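Local coordinates for protein 6-phosphogluconate dehydrogenase, NAD-binding (Geobacter metallireducens, PDB 3PEF) that probably reduces succinic semialdehyde to gamma-hydroxybutyrate as a member of the beta-hydroxyacid dehydrogenase family, using an NADP cofactor held by its Rossmann domain, at residues A[7-12]-A[35-40]; A[13-18]-A[127-132]; A[19-24]-A[43-48]; A[90-95]-A[141-146]. The protein carries 2 engineered substitutions. All blocks are in the same frame, centred on the assembly; numbering follows the deposited sequence.

Contact 1: A[7-12]-A[35-40]; sequences IGLGIM and EKAEEL. With NAP (NADP nicotinamide-adenine-dinucleotide phosphate), chain I.
L9 meets the 35-40 segment through both of its methyl branches, while the loop that carries it runs along the phosphates of NADP. CD1 of L9 rests against CB of A37 at 3.7 Å, and CD2 of L9 points tip to tip at CD1 of L40, 3.9 Å away. With CG beside the backbone N and opposite the carbonyl carbon (chi1 -55°), the leucine turns its fork away from the cofactor and into the hydrophobic interior. K36 does the reverse. Its aliphatic part passes the carbonyl of L9 (K36 CD to L9 O, 3.7 Å), and the chain, extended beyond CG, delivers NZ to O3X of the 2'-phosphate at 2.7 Å. This phosphate distinguishes NADP from NAD, and S33 and N31 also hydrogen-bond the cofactor.

The 7-12 segment holds the pyrophosphate bridge of the same ligand with main-chain amides. I11 N donates to O2A of the adenosine-side phosphate (2.8 Å, 176° at the hydrogen), and M12 N donates to O2N of the nicotinamide-side phosphate (2.9 Å, 174°). Both bonds are almost straight. The bent side chain of M12 then lies over one face of the nicotinamide ring, SD 3.5 Å from C3N of NADP.

G8 and G10 belong to the GxGxxG pattern of Rossmann dinucleotide-binding folds. N31 fixes the turn by accepting from L9 N. Behind it, I29 of strand 26-30 touches L9, A37 and L40, and L40 also reaches A17 and V21 on helix 11-22, so the apolar cluster lies between that helix, strand 26-30 and helix 38-42.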
loop_
_atom_site.group_PDB
_atom_site.type_symbol
_atom_site.label_atom_id
_atom_site.label_comp_id
_atom_site.label_asym_id
_atom_site.label_seq_id
_atom_site.Cartn_x
_atom_site.Cartn_y
_atom_site.Cartn_z
ATOM N N ILE A 7 30.615 -16.719 16.739
ATOM C CA ILE A 7 29.984 -17.531 15.723
ATOM C C ILE A 7 29.310 -16.629 14.711
ATOM O O ILE A 7 28.445 -15.833 15.060
ATOM C CB ILE A 7 28.923 -18.440 16.372
ATOM C CG1 ILE A 7 29.623 -19.605 17.088
ATOM C CG2 ILE A 7 27.916 -18.918 15.340
ATOM C CD1 ILE A 7 28.718 -20.457 17.925
ATOM N N GLY A 8 29.696 -16.756 13.450
ATOM C CA GLY A 8 29.099 -15.937 12.412
ATOM C C GLY A 8 30.027 -14.796 12.062
ATOM O O GLY A 8 30.124 -13.810 12.787
ATOM N N LEU A 9 30.729 -14.931 10.947
ATOM C CA LEU A 9 31.745 -13.948 10.612
ATOM C C LEU A 9 31.389 -13.220 9.324
ATOM O O LEU A 9 32.223 -13.061 8.422
ATOM C CB LEU A 9 33.118 -14.618 10.512
ATOM C CG LEU A 9 33.547 -15.409 11.759
ATOM C CD1 LEU A 9 34.884 -16.129 11.526
ATOM C CD2 LEU A 9 33.634 -14.482 12.975
ATOM N N GLY A 10 30.145 -12.774 9.235
ATOM C CA GLY A 10 29.740 -11.995 8.081
ATOM C C GLY A 10 30.204 -10.556 8.218
ATOM O O GLY A 10 31.145 -10.256 8.960
ATOM N N ILE A 11 29.538 -9.660 7.501
ATOM C CA ILE A 11 29.877 -8.244 7.543
ATOM C C ILE A 11 29.996 -7.734 8.970
ATOM O O ILE A 11 31.013 -7.142 9.326
ATOM C CB ILE A 11 28.834 -7.409 6.763
ATOM C CG1 ILE A 11 28.959 -7.725 5.261
ATOM C CG2 ILE A 11 28.991 -5.913 7.094
ATOM C CD1 ILE A 11 27.863 -7.114 4.380
ATOM N N MET A 12 28.973 -7.970 9.791
ATOM C CA MET A 12 28.979 -7.491 11.188
ATOM C C MET A 12 29.868 -8.335 12.112
ATOM O O MET A 12 30.707 -7.811 12.860
ATOM C CB MET A 12 27.547 -7.433 11.756
ATOM C CG MET A 12 26.581 -6.563 10.941
ATOM S SD MET A 12 27.024 -4.816 11.106
ATOM C CE MET A 12 26.484 -4.514 12.796
ATOM N N GLU A 35 36.549 -19.681 5.209
ATOM C CA GLU A 35 37.487 -18.682 4.696
ATOM C C GLU A 35 37.313 -17.317 5.366
ATOM O O GLU A 35 38.266 -16.547 5.475
ATOM C CB GLU A 35 37.429 -18.556 3.171
ATOM C CG GLU A 35 36.261 -17.771 2.638
ATOM C CD GLU A 35 35.006 -18.624 2.514
ATOM O OE1 GLU A 35 35.047 -19.808 2.933
ATOM O OE2 GLU A 35 33.983 -18.111 1.998
ATOM N N LYS A 36 36.108 -17.020 5.841
ATOM C CA LYS A 36 35.879 -15.722 6.478
ATOM C C LYS A 36 36.584 -15.617 7.827
ATOM O O LYS A 36 36.608 -14.553 8.445
ATOM C CB LYS A 36 34.383 -15.423 6.591
ATOM C CG LYS A 36 33.712 -15.325 5.217
ATOM C CD LYS A 36 32.217 -15.009 5.306
ATOM C CE LYS A 36 31.579 -14.943 3.899
ATOM N NZ LYS A 36 30.108 -14.717 3.973
ATOM N N ALA A 37 37.180 -16.725 8.265
ATOM C CA ALA A 37 37.920 -16.769 9.524
ATOM C C ALA A 37 39.405 -16.478 9.329
ATOM O O ALA A 37 40.135 -16.292 10.302
ATOM C CB ALA A 37 37.744 -18.138 10.194
ATOM N N GLU A 38 39.857 -16.450 8.076
ATOM C CA GLU A 38 41.298 -16.387 7.803
ATOM C C GLU A 38 41.974 -15.126 8.347
ATOM O O GLU A 38 43.084 -15.193 8.881
ATOM C CB GLU A 38 41.588 -16.562 6.300
ATOM C CG GLU A 38 41.189 -17.939 5.789
ATOM C CD GLU A 38 41.174 -18.056 4.267
ATOM O OE1 GLU A 38 41.678 -17.144 3.581
ATOM O OE2 GLU A 38 40.663 -19.075 3.764
ATOM N N GLU A 39 41.310 -13.981 8.226
ATOM C CA GLU A 39 41.923 -12.731 8.650
ATOM C C GLU A 39 42.048 -12.715 10.167
ATOM O O GLU A 39 43.089 -12.369 10.723
ATOM C CB GLU A 39 41.106 -11.539 8.162
ATOM C CG GLU A 39 41.694 -10.197 8.549
ATOM C CD GLU A 39 40.912 -9.024 7.967
ATOM O OE1 GLU A 39 40.046 -9.254 7.093
ATOM O OE2 GLU A 39 41.169 -7.871 8.382
ATOM N N LEU A 40 40.988 -13.120 10.847
ATOM C CA LEU A 40 41.053 -13.234 12.301
ATOM C C LEU A 40 42.085 -14.275 12.740
ATOM O O LEU A 40 42.807 -14.062 13.711
ATOM C CB LEU A 40 39.691 -13.578 12.875
ATOM C CG LEU A 40 38.684 -12.434 12.876
ATOM C CD1 LEU A 40 37.292 -13.020 12.835
ATOM C CD2 LEU A 40 38.881 -11.560 14.103
HETATM P PA NAP I . 26.107 -11.212 6.304
HETATM O O1A NAP I . 25.341 -11.692 5.133
HETATM O O2A NAP I . 27.383 -10.543 5.989
HETATM O O5B NAP I . 26.387 -12.426 7.312
HETATM C C5B NAP I . 25.427 -13.427 7.512
HETATM C C4B NAP I . 26.077 -14.485 8.386
HETATM O O4B NAP I . 25.125 -15.495 8.643
HETATM C C3B NAP I . 27.245 -15.157 7.670
HETATM O O3B NAP I . 28.195 -15.442 8.671
HETATM C C2B NAP I . 26.629 -16.449 7.175
HETATM O O2B NAP I . 27.531 -17.509 6.994
HETATM C C1B NAP I . 25.696 -16.744 8.335
HETATM N N9A NAP I . 24.683 -17.741 7.960
HETATM C C8A NAP I . 23.636 -17.556 7.091
HETATM N N7A NAP I . 22.947 -18.717 7.007
HETATM C C5A NAP I . 23.546 -19.632 7.795
HETATM C C6A NAP I . 23.236 -20.952 8.078
HETATM N N6A NAP I . 22.184 -21.523 7.506
HETATM N N1A NAP I . 24.036 -21.660 8.934
HETATM C C2A NAP I . 25.133 -21.054 9.522
HETATM N N3A NAP I . 25.430 -19.732 9.244
HETATM C C4A NAP I . 24.642 -19.035 8.400
HETATM O O3 NAP I . 25.150 -10.206 7.082
HETATM P PN NAP I . 25.417 -9.306 8.357
HETATM O O1N NAP I . 25.081 -7.908 8.042
HETATM O O2N NAP I . 26.732 -9.605 8.959
HETATM O O5D NAP I . 24.218 -9.967 9.206
HETATM C C5D NAP I . 24.365 -10.555 10.471
HETATM C C4D NAP I . 23.149 -10.133 11.294
HETATM O O4D NAP I . 23.245 -8.796 11.723
HETATM C C3D NAP I . 21.872 -10.169 10.479
HETATM O O3D NAP I . 20.880 -10.642 11.364
HETATM C C2D NAP I . 21.624 -8.719 10.091
HETATM O O2D NAP I . 20.256 -8.486 9.905
HETATM C C1D NAP I . 22.118 -8.032 11.339
HETATM N N1N NAP I . 22.546 -6.619 11.235
HETATM C C2N NAP I . 23.194 -6.162 10.125
HETATM C C3N NAP I . 23.639 -4.844 10.064
HETATM C C7N NAP I . 24.397 -4.361 8.864
HETATM O O7N NAP I . 24.409 -2.994 8.641
HETATM N N7N NAP I . 25.026 -5.191 8.013
HETATM C C4N NAP I . 23.426 -3.976 11.140
HETATM C C5N NAP I . 22.789 -4.462 12.279
HETATM C C6N NAP I . 22.366 -5.791 12.326
HETATM P P2B NAP I . 28.405 -17.652 5.626
HETATM O O1X NAP I . 28.822 -19.114 5.564
HETATM O O2X NAP I . 27.540 -17.278 4.466
HETATM O O3X NAP I . 29.592 -16.732 5.684
#

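Contact 2: A[13-18]-A[127-132]; sequences GSAMAK and PAEDGT
Where the first helix of the Rossmann domain, 11-22, packs against the short helix 125-130, A15 and A128 face each other, methyl to methyl. Their CB atoms are 4.0 Å apart, and the alpha carbons of A15 and E129 come within 5.1 Å, a close approach consistent with the small side chains of A15 and A128 at the interface. CB of A15 lies against the main chain as well, with E129 N at 4.0 Å. It also touches the start of the glutamate side chain, E129 CG, at 4.1 Å. From there the extended chain of E129 carries its carboxylate away toward solvent, so of the side chain it is the aliphatic part that packs.

The helix begins in the glycine-rich phosphate loop: G13 is the third glycine of the GxGxxG pattern, and its carbonyl receives A17 N one turn on. M16 makes a looser approach on the buried side of A15, CG to A128 CB at 4.4 Å, and its side chain continues inward to L133 and F6. A128 also lies close to M12, which binds the cofactor.

At the far end of the short helix, G131 takes a positive phi of 79°, turning the chain toward strand 133-139 while T132 N bonds back to P127 O at 2.8 Å. N19, one turn beyond M16 on helix 11-22, adds a polar tie through ND2 to E129 O.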
loop_
_atom_site.group_PDB
_atom_site.type_symbol
_atom_site.label_atom_id
_atom_site.label_comp_id
_atom_site.label_asym_id
_atom_site.label_seq_id
_atom_site.Cartn_x
_atom_site.Cartn_y
_atom_site.Cartn_z
ATOM N N GLY A 13 29.684 -9.646 12.072
ATOM C CA GLY A 13 30.410 -10.529 12.976
ATOM C C GLY A 13 31.928 -10.425 12.845
ATOM O O GLY A 13 32.637 -10.403 13.840
ATOM N N SER A 14 32.438 -10.348 11.621
ATOM C CA SER A 14 33.888 -10.335 11.436
ATOM C C SER A 14 34.456 -9.052 12.042
ATOM O O SER A 14 35.501 -9.064 12.701
ATOM C CB SER A 14 34.263 -10.469 9.949
ATOM O OG SER A 14 33.726 -9.405 9.184
ATOM N N ALA A 15 33.743 -7.949 11.836
ATOM C CA ALA A 15 34.158 -6.670 12.383
ATOM C C ALA A 15 34.059 -6.663 13.901
ATOM O O ALA A 15 34.955 -6.150 14.593
ATOM C CB ALA A 15 33.337 -5.527 11.778
ATOM N N MET A 16 32.969 -7.207 14.430
ATOM C CA MET A 16 32.814 -7.293 15.879
ATOM C C MET A 16 33.899 -8.176 16.518
ATOM O O MET A 16 34.510 -7.803 17.522
ATOM C CB MET A 16 31.412 -7.793 16.229
ATOM C CG MET A 16 30.324 -6.824 15.758
ATOM S SD MET A 16 28.710 -7.611 15.611
ATOM C CE MET A 16 28.200 -7.585 17.326
ATOM N N ALA A 17 34.163 -9.333 15.917
ATOM C CA ALA A 17 35.159 -10.263 16.454
ATOM C C ALA A 17 36.573 -9.668 16.443
ATOM O O ALA A 17 37.363 -9.903 17.367
ATOM C CB ALA A 17 35.119 -11.604 15.681
ATOM N N LYS A 18 36.878 -8.898 15.398
ATOM C CA LYS A 18 38.178 -8.239 15.247
ATOM C C LYS A 18 38.413 -7.273 16.383
ATOM O O LYS A 18 39.539 -7.132 16.866
ATOM C CB LYS A 18 38.219 -7.438 13.947
ATOM C CG LYS A 18 39.441 -7.668 13.086
ATOM C CD LYS A 18 39.043 -8.300 11.756
ATOM C CE LYS A 18 38.970 -7.262 10.644
ATOM N NZ LYS A 18 38.392 -7.819 9.380
ATOM N N PRO A 127 29.890 1.518 12.049
ATOM C CA PRO A 127 29.820 1.422 13.512
ATOM C C PRO A 127 30.303 0.075 14.082
ATOM O O PRO A 127 30.857 0.051 15.183
ATOM C CB PRO A 127 28.329 1.633 13.802
ATOM C CG PRO A 127 27.881 2.539 12.704
ATOM C CD PRO A 127 28.652 2.076 11.472
ATOM N N ALA A 128 30.081 -1.025 13.368
ATOM C CA ALA A 128 30.619 -2.313 13.814
ATOM C C ALA A 128 32.154 -2.274 13.851
ATOM O O ALA A 128 32.776 -2.765 14.791
ATOM C CB ALA A 128 30.136 -3.435 12.916
ATOM N N GLU A 129 32.751 -1.675 12.827
ATOM C CA GLU A 129 34.210 -1.541 12.739
ATOM C C GLU A 129 34.784 -0.632 13.842
ATOM O O GLU A 129 35.817 -0.933 14.439
ATOM C CB GLU A 129 34.608 -0.990 11.362
ATOM C CG GLU A 129 34.425 -1.953 10.199
ATOM C CD GLU A 129 34.507 -1.258 8.826
ATOM O OE1 GLU A 129 34.569 -0.012 8.768
ATOM O OE2 GLU A 129 34.502 -1.962 7.798
ATOM N N ASP A 130 34.093 0.466 14.116
ATOM C CA ASP A 130 34.542 1.457 15.087
ATOM C C ASP A 130 34.281 1.029 16.535
ATOM O O ASP A 130 34.826 1.620 17.476
ATOM C CB ASP A 130 33.853 2.810 14.818
ATOM C CG ASP A 130 34.152 3.373 13.421
ATOM O OD1 ASP A 130 35.109 2.915 12.752
ATOM O OD2 ASP A 130 33.417 4.290 12.992
ATOM N N GLY A 131 33.451 0.010 16.725
ATOM C CA GLY A 131 33.070 -0.392 18.075
ATOM C C GLY A 131 32.009 0.524 18.651
ATOM O O GLY A 131 31.925 0.766 19.847
ATOM N N THR A 132 31.135 0.986 17.776
ATOM C CA THR A 132 30.258 2.090 18.080
ATOM C C THR A 132 28.762 1.666 18.002
ATOM O O THR A 132 27.854 2.493 17.907
ATOM C CB THR A 132 30.665 3.222 17.120
ATOM O OG1 THR A 132 31.338 4.260 17.855
ATOM C CG2 THR A 132 29.526 3.735 16.323
#

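Contact 3: A[19-24]-A[43-48]; sequences NLVKAG and LGAERA
The flat group here is the peptide unit joining L43 to G44, and V21 stands to one side of its plane, with CG1 3.5 Å from L43 O. The same methyl reaches CB of L43 at 4.0 Å, and the valine and leucine side chains cross at a slant. The other branch, V21 CG2, faces CB of A45 at 4.2 Å. With CG1 opposite the backbone N (chi1 176°), one methyl is set against L43 and the other against A45, both on one side of the turn. K22 adds a more peripheral touch: the bent chain brings its CE to L43 CD1 at 4.2 Å.

Deeper in, L40 and V27 also pack on V21, while A45 leans on I29 and L40. Both helices meeting here end in the same way. G24 closes helix 11-22 and G44 closes helix 38-42, each with positive phi and a pair of bonds back into the last turn, G24 N to V21 O being 3.0 Å. After G44 the chain enters strand 46-47, which pairs with strand 26-30 at the sheet border. Ahead of these two strands, the Schellman motifs sit at helix-to-strand connections of the beta-alpha-beta Rossmann topology.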
loop_
_atom_site.group_PDB
_atom_site.type_symbol
_atom_site.label_atom_id
_atom_site.label_comp_id
_atom_site.label_asym_id
_atom_site.label_seq_id
_atom_site.Cartn_x
_atom_site.Cartn_y
_atom_site.Cartn_z
ATOM N N ASN A 19 37.349 -6.569 16.771
ATOM C CA ASN A 19 37.403 -5.648 17.907
ATOM C C ASN A 19 37.721 -6.383 19.217
ATOM O O ASN A 19 38.512 -5.904 20.028
ATOM C CB ASN A 19 36.121 -4.801 17.992
ATOM C CG ASN A 19 36.121 -3.653 16.982
ATOM O OD1 ASN A 19 37.180 -3.255 16.507
ATOM N ND2 ASN A 19 34.938 -3.123 16.651
ATOM N N LEU A 20 37.142 -7.562 19.412
ATOM C CA LEU A 20 37.493 -8.361 20.579
ATOM C C LEU A 20 38.958 -8.789 20.484
ATOM O O LEU A 20 39.703 -8.696 21.450
ATOM C CB LEU A 20 36.577 -9.589 20.715
ATOM C CG LEU A 20 35.079 -9.338 20.947
ATOM C CD1 LEU A 20 34.294 -10.652 20.986
ATOM C CD2 LEU A 20 34.840 -8.543 22.223
ATOM N N VAL A 21 39.380 -9.249 19.312
ATOM C CA VAL A 21 40.782 -9.612 19.125
ATOM C C VAL A 21 41.728 -8.402 19.295
ATOM O O VAL A 21 42.754 -8.499 19.971
ATOM C CB VAL A 21 41.029 -10.326 17.775
ATOM C CG1 VAL A 21 42.526 -10.590 17.587
ATOM C CG2 VAL A 21 40.230 -11.637 17.717
ATOM N N LYS A 22 41.387 -7.265 18.696
ATOM C CA LYS A 22 42.219 -6.069 18.868
ATOM C C LYS A 22 42.317 -5.646 20.337
ATOM O O LYS A 22 43.309 -5.058 20.752
ATOM C CB LYS A 22 41.697 -4.893 18.034
ATOM C CG LYS A 22 42.575 -4.529 16.835
ATOM C CD LYS A 22 42.680 -5.662 15.819
ATOM C CE LYS A 22 41.888 -5.356 14.546
ATOM N NZ LYS A 22 42.492 -4.262 13.732
ATOM N N ALA A 23 41.278 -5.941 21.111
ATOM C CA ALA A 23 41.219 -5.550 22.519
ATOM C C ALA A 23 42.007 -6.491 23.408
ATOM O O ALA A 23 42.026 -6.333 24.630
ATOM C CB ALA A 23 39.771 -5.492 22.993
ATOM N N GLY A 24 42.622 -7.501 22.809
ATOM C CA GLY A 24 43.480 -8.394 23.568
ATOM C C GLY A 24 42.760 -9.613 24.117
ATOM O O GLY A 24 43.344 -10.385 24.868
ATOM N N LEU A 43 45.324 -13.006 12.944
ATOM C CA LEU A 43 45.419 -12.029 14.027
ATOM C C LEU A 43 45.524 -12.703 15.392
ATOM O O LEU A 43 45.518 -12.026 16.418
ATOM C CB LEU A 43 44.239 -11.062 14.004
ATOM C CG LEU A 43 44.311 -9.897 13.019
ATOM C CD1 LEU A 43 42.991 -9.158 13.006
ATOM C CD2 LEU A 43 45.457 -8.953 13.367
ATOM N N GLY A 44 45.598 -14.033 15.394
ATOM C CA GLY A 44 45.757 -14.795 16.623
ATOM C C GLY A 44 44.510 -15.527 17.108
ATOM O O GLY A 44 44.590 -16.326 18.044
ATOM N N ALA A 45 43.357 -15.258 16.496
ATOM C CA ALA A 45 42.124 -15.948 16.876
ATOM C C ALA A 45 42.267 -17.433 16.616
ATOM O O ALA A 45 42.963 -17.840 15.683
ATOM C CB ALA A 45 40.929 -15.401 16.100
ATOM N N GLU A 46 41.584 -18.236 17.423
ATOM C CA GLU A 46 41.642 -19.692 17.304
ATOM C C GLU A 46 40.446 -20.259 16.512
ATOM O O GLU A 46 39.295 -19.940 16.817
ATOM C CB GLU A 46 41.676 -20.316 18.704
ATOM C CG GLU A 46 41.636 -21.840 18.727
ATOM C CD GLU A 46 41.534 -22.408 20.139
ATOM O OE1 GLU A 46 41.439 -21.610 21.099
ATOM O OE2 GLU A 46 41.546 -23.650 20.291
ATOM N N ARG A 47 40.719 -21.098 15.509
ATOM C CA ARG A 47 39.654 -21.770 14.738
ATOM C C ARG A 47 38.993 -22.898 15.511
ATOM O O ARG A 47 39.666 -23.769 16.049
ATOM C CB ARG A 47 40.209 -22.410 13.467
ATOM C CG ARG A 47 40.207 -21.547 12.243
ATOM C CD ARG A 47 40.634 -22.372 11.031
ATOM N NE ARG A 47 41.108 -21.488 9.976
ATOM C CZ ARG A 47 40.306 -20.908 9.095
ATOM N NH1 ARG A 47 39.001 -21.151 9.140
ATOM N NH2 ARG A 47 40.806 -20.105 8.166
ATOM N N ALA A 48 37.668 -22.894 15.527
ATOM C CA ALA A 48 36.887 -23.998 16.058
ATOM C C ALA A 48 36.308 -24.773 14.878
ATOM O O ALA A 48 36.004 -24.187 13.845
ATOM C CB ALA A 48 35.774 -23.462 16.920
#

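Contact 4: A[90-95]-A[141-146]; sequences GYVDMS and RNLYDE
L143 is the residue through which helix 141-154 packs on G90 and V92 of strand 90-93, an interior strand of the Rossmann-type sheet. Helix and strand segments run nearly perpendicular, at 81°, with their axes 9.4 Å apart. In sequence order, R141 opens the helix and its carbonyl accepts D145 N. N142 turns to the outer side, near R115, and its own carbonyl takes E146 N.

At L143 the side chain goes straight to the sheet. CG stands opposite the backbone N (chi1 178°), and CD2 carries the contact, meeting CA of G90 at 3.9 Å, O of Y91 at 3.8 Å and CG2 of V92 at 4.1 Å. Because G90 has no side chain, the leucine can settle directly on the strand backbone, with V92 crossing it at a slant on one flank. L143 N is itself bonded to OD2 of D140. Y144 points away from the strand and sets its ring edge-to-face with H160, whereas E146 forms a salt bridge to R115 at the start of strand 115-122.

Beyond V92 the strand ends in an Asx turn, where one carboxylate oxygen serves two donors of the same serine. D93 OD1 receives S95 OG at 2.6 Å on its syn lone pair, and S95 N at 3.0 Å from 40° above the carboxylate plane.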
loop_
_atom_site.group_PDB
_atom_site.type_symbol
_atom_site.label_atom_id
_atom_site.label_comp_id
_atom_site.label_asym_id
_atom_site.label_seq_id
_atom_site.Cartn_x
_atom_site.Cartn_y
_atom_site.Cartn_z
ATOM N N GLY A 90 27.699 -19.288 28.683
ATOM C CA GLY A 90 26.689 -18.396 28.136
ATOM C C GLY A 90 26.696 -18.282 26.618
ATOM O O GLY A 90 27.754 -18.357 25.971
ATOM N N TYR A 91 25.502 -18.117 26.053
ATOM C CA TYR A 91 25.330 -17.918 24.620
ATOM C C TYR A 91 24.601 -16.595 24.419
ATOM O O TYR A 91 23.505 -16.390 24.941
ATOM C CB TYR A 91 24.519 -19.062 24.013
ATOM C CG TYR A 91 24.425 -19.048 22.491
ATOM C CD1 TYR A 91 23.187 -19.037 21.844
ATOM C CD2 TYR A 91 25.576 -19.042 21.707
ATOM C CE1 TYR A 91 23.098 -19.044 20.438
ATOM C CE2 TYR A 91 25.505 -19.052 20.318
ATOM C CZ TYR A 91 24.269 -19.059 19.685
ATOM O OH TYR A 91 24.222 -19.060 18.304
ATOM N N VAL A 92 25.225 -15.689 23.685
ATOM C CA VAL A 92 24.645 -14.370 23.449
ATOM C C VAL A 92 24.342 -14.213 21.956
ATOM O O VAL A 92 25.242 -13.936 21.159
ATOM C CB VAL A 92 25.609 -13.243 23.878
ATOM C CG1 VAL A 92 24.979 -11.878 23.618
ATOM C CG2 VAL A 92 26.003 -13.387 25.360
ATOM N N ASP A 93 23.095 -14.423 21.564
ATOM C CA ASP A 93 22.745 -14.318 20.147
ATOM C C ASP A 93 22.420 -12.879 19.770
ATOM O O ASP A 93 21.451 -12.286 20.277
ATOM C CB ASP A 93 21.586 -15.255 19.765
ATOM C CG ASP A 93 21.509 -15.510 18.244
ATOM O OD1 ASP A 93 22.159 -14.781 17.462
ATOM O OD2 ASP A 93 20.810 -16.454 17.829
ATOM N N MET A 94 23.237 -12.325 18.881
ATOM C CA MET A 94 23.104 -10.921 18.469
ATOM C C MET A 94 22.478 -10.777 17.079
ATOM O O MET A 94 22.353 -9.667 16.532
ATOM C CB MET A 94 24.456 -10.211 18.564
ATOM C CG MET A 94 25.123 -10.427 19.922
ATOM S SD MET A 94 26.721 -9.589 20.118
ATOM C CE MET A 94 26.240 -7.844 20.195
ATOM N N SER A 95 22.042 -11.905 16.530
ATOM C CA SER A 95 21.336 -11.917 15.251
ATOM C C SER A 95 20.005 -11.174 15.316
ATOM O O SER A 95 19.323 -11.205 16.334
ATOM C CB SER A 95 21.059 -13.359 14.824
ATOM O OG SER A 95 22.217 -14.164 14.961
ATOM N N ARG A 141 20.432 -11.670 33.293
ATOM C CA ARG A 141 21.142 -10.490 33.783
ATOM C C ARG A 141 22.581 -10.764 34.212
ATOM O O ARG A 141 23.466 -9.913 34.041
ATOM C CB ARG A 141 20.363 -9.841 34.930
ATOM C CG ARG A 141 19.405 -8.755 34.463
ATOM C CD ARG A 141 18.524 -8.236 35.598
ATOM N NE ARG A 141 17.543 -9.232 36.023
ATOM C CZ ARG A 141 16.332 -9.369 35.488
ATOM N NH1 ARG A 141 15.946 -8.567 34.503
ATOM N NH2 ARG A 141 15.505 -10.305 35.937
ATOM N N ASN A 142 22.810 -11.941 34.783
ATOM C CA ASN A 142 24.152 -12.342 35.172
ATOM C C ASN A 142 25.047 -12.492 33.935
ATOM O O ASN A 142 26.197 -12.040 33.914
ATOM C CB ASN A 142 24.092 -13.644 35.966
ATOM C CG ASN A 142 23.352 -13.477 37.286
ATOM O OD1 ASN A 142 23.341 -12.388 37.870
ATOM N ND2 ASN A 142 22.725 -14.551 37.757
ATOM N N LEU A 143 24.497 -13.101 32.893
ATOM C CA LEU A 143 25.212 -13.208 31.630
ATOM C C LEU A 143 25.431 -11.823 31.018
ATOM O O LEU A 143 26.491 -11.539 30.467
ATOM C CB LEU A 143 24.460 -14.123 30.666
ATOM C CG LEU A 143 25.088 -14.283 29.287
ATOM C CD1 LEU A 143 26.569 -14.626 29.397
ATOM C CD2 LEU A 143 24.322 -15.351 28.498
ATOM N N TYR A 144 24.427 -10.961 31.123
ATOM C CA TYR A 144 24.562 -9.587 30.650
ATOM C C TYR A 144 25.795 -8.970 31.304
ATOM O O TYR A 144 26.659 -8.412 30.633
ATOM C CB TYR A 144 23.309 -8.800 31.018
ATOM C CG TYR A 144 23.324 -7.330 30.669
ATOM C CD1 TYR A 144 23.129 -6.905 29.362
ATOM C CD2 TYR A 144 23.482 -6.360 31.661
ATOM C CE1 TYR A 144 23.120 -5.546 29.035
ATOM C CE2 TYR A 144 23.474 -5.010 31.348
ATOM C CZ TYR A 144 23.291 -4.605 30.027
ATOM O OH TYR A 144 23.278 -3.260 29.702
ATOM N N ASP A 145 25.888 -9.104 32.623
ATOM C CA ASP A 145 26.985 -8.489 33.355
ATOM C C ASP A 145 28.320 -9.147 32.976
ATOM O O ASP A 145 29.348 -8.479 32.832
ATOM C CB ASP A 145 26.723 -8.550 34.869
ATOM C CG ASP A 145 25.602 -7.606 35.312
ATOM O OD1 ASP A 145 25.503 -6.489 34.751
ATOM O OD2 ASP A 145 24.826 -7.971 36.225
ATOM N N GLU A 146 28.289 -10.459 32.779
ATOM C CA GLU A 146 29.487 -11.190 32.396
ATOM C C GLU A 146 29.978 -10.840 30.987
ATOM O O GLU A 146 31.179 -10.806 30.744
ATOM C CB GLU A 146 29.269 -12.700 32.533
ATOM C CG GLU A 146 30.527 -13.507 32.317
ATOM C CD GLU A 146 30.354 -14.967 32.690
ATOM O OE1 GLU A 146 31.194 -15.790 32.259
ATOM O OE2 GLU A 146 29.385 -15.287 33.414
#

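Helix 11-22 runs through three of the four contacts: its N-terminal turn serves NADP in contact 1, its middle packs in contact 2 and its C-terminal turn in contact 3. Centres of contacts 1 and 2, and of 1 and 3, lie about 11 Å apart. K18 NZ of contact 2 bridges to E39 OE2 of contact 1 at 3.0 Å, and L40 CD2 of contact 1 reaches V21 CG2 of contact 3 at 3.9 Å. Contact 4 lies farther along the sheet, its centre about 20 Å from that of contact 1, though Y91 CE2 touches I7 CD1 at 4.2 Å and M94 CE approaches M16 CE of contact 2 at 3.5 Å. Contact 1 alone binds the cofactor.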